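FACT-Spt16 (Cicer arietinum, PDB 5CE6) is the Spt16 subunit of the FACT histone chaperone complex, whose N-terminal domain probably takes part in binding histones H3-H4 during transcription. Local coordinates at residues M136-I139 / I140-I143. Numbering follows the deposited sequence.
Sequences MDAI and IRAI
The carbonyl oxygen of Met136 takes the amide of Ile140 in a fairly straight bond, N to O 2.9 Å, and the side chain of Ile140 then closes over the same oxygen. Its CD1 lies 3.2 Å from Met136 O, because chi1 of -74° sets CG1 beside the backbone N and chi2, at 149°, stops well short of fully extended. The apolar branch probably helps to shield the hydrogen bond from solvent. Asp137 to Arg141, Ala138 to Ala142 and Ile139 to Ile143 repeat the i to i+4 bond, the defining pattern of an alpha-helix, here within helix 133-145.

On the outer side, Arg141 folds back along the previous turn. A bend at chi3 (-56°) brings one face of the guanidinium over Ala138 CA, which sits 3.5 Å from its plane and toward the rim, while NH2 approaches Ala138 CB at 3.7 Å. Charge pairing plays little direct part: Asp137 OD2 and Arg141 NH1 remain 5.5 Å apart, and the carboxylate instead forms a salt bridge with Lys176 of helix 168-179 through OD1.

The inner side is apolar. CG2 of Ile139 and CD1 of Ile143 meet loosely, 4.3 Å apart, and both side chains rest on Val88 of the mixed sheet in the N-terminal lobe; Met136 reaches Ile86 and Leu97 on that sheet, and Ile140 turns to Trp173 of helix 168-179. The helix is therefore amphipathic: its isoleucines and methionine pack against the sheet, helix 168-179 and nearby loops by dispersion and the hydrophobic effect, whereas the guanidinium turns one face to the backbone at Ala138 CA and Asp137 O, where the carbonyl may help to stabilise its positive charge.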
loop_
_atom_site.group_PDB
_atom_site.type_symbol
_atom_site.label_atom_id
_atom_site.label_comp_id
_atom_site.label_asym_id
_atom_site.label_seq_id
_atom_site.Cartn_x
_atom_site.Cartn_y
_atom_site.Cartn_z
ATOM N N MET A 136 10.146 27.137 12.970
ATOM C CA MET A 136 8.734 26.922 12.684
ATOM C C MET A 136 7.999 28.259 12.622
ATOM O O MET A 136 7.159 28.467 11.746
ATOM C CB MET A 136 8.096 26.005 13.726
ATOM C CG MET A 136 8.767 24.651 13.860
ATOM S SD MET A 136 7.911 23.588 15.056
ATOM C CE MET A 136 9.000 22.169 15.088
ATOM N N ASP A 137 8.325 29.166 13.544
ATOM C CA ASP A 137 7.722 30.496 13.547
ATOM C C ASP A 137 8.054 31.258 12.262
ATOM O O ASP A 137 7.207 31.954 11.706
ATOM C CB ASP A 137 8.185 31.309 14.764
ATOM C CG ASP A 137 7.648 30.764 16.076
ATOM O OD1 ASP A 137 6.653 30.013 16.052
ATOM O OD2 ASP A 137 8.224 31.099 17.137
ATOM N N ALA A 138 9.293 31.130 11.799
ATOM C CA ALA A 138 9.719 31.796 10.568
ATOM C C ALA A 138 8.948 31.250 9.367
ATOM O O ALA A 138 8.482 32.008 8.515
ATOM C CB ALA A 138 11.206 31.626 10.362
ATOM N N ILE A 139 8.829 29.929 9.303
ATOM C CA ILE A 139 8.069 29.285 8.236
ATOM C C ILE A 139 6.609 29.752 8.254
ATOM O O ILE A 139 6.029 30.066 7.210
ATOM C CB ILE A 139 8.135 27.741 8.338
ATOM C CG1 ILE A 139 9.570 27.249 8.135
ATOM C CG2 ILE A 139 7.219 27.103 7.324
ATOM C CD1 ILE A 139 9.714 25.739 8.163
ATOM N N ILE A 140 6.028 29.808 9.449
ATOM C CA ILE A 140 4.649 30.256 9.614
ATOM C C ILE A 140 4.468 31.719 9.184
ATOM O O ILE A 140 3.462 32.069 8.558
ATOM C CB ILE A 140 4.147 29.984 11.057
ATOM C CG1 ILE A 140 3.869 28.485 11.236
ATOM C CG2 ILE A 140 2.897 30.795 11.367
ATOM C CD1 ILE A 140 4.093 27.965 12.653
ATOM N N ARG A 141 5.456 32.565 9.479
ATOM C CA ARG A 141 5.438 33.950 9.001
ATOM C C ARG A 141 5.496 34.058 7.475
ATOM O O ARG A 141 4.837 34.913 6.883
ATOM C CB ARG A 141 6.584 34.762 9.612
ATOM C CG ARG A 141 6.407 35.084 11.085
ATOM C CD ARG A 141 7.321 36.230 11.505
ATOM N NE ARG A 141 8.720 35.944 11.200
ATOM C CZ ARG A 141 9.534 35.249 11.990
ATOM N NH1 ARG A 141 9.098 34.761 13.145
ATOM N NH2 ARG A 141 10.790 35.039 11.623
ATOM N N ALA A 142 6.293 33.202 6.844
ATOM C CA ALA A 142 6.421 33.218 5.387
ATOM C C ALA A 142 5.113 32.827 4.712
ATOM O O ALA A 142 4.713 33.444 3.729
ATOM C CB ALA A 142 7.549 32.307 4.931
ATOM N N ILE A 143 4.462 31.791 5.236
ATOM C CA ILE A 143 3.152 31.366 4.753
ATOM C C ILE A 143 2.176 32.542 4.760
ATOM O O ILE A 143 1.483 32.796 3.772
ATOM C CB ILE A 143 2.577 30.223 5.622
ATOM C CG1 ILE A 143 3.418 28.951 5.489
ATOM C CG2 ILE A 143 1.127 29.929 5.256
ATOM C CD1 ILE A 143 3.025 27.860 6.471
#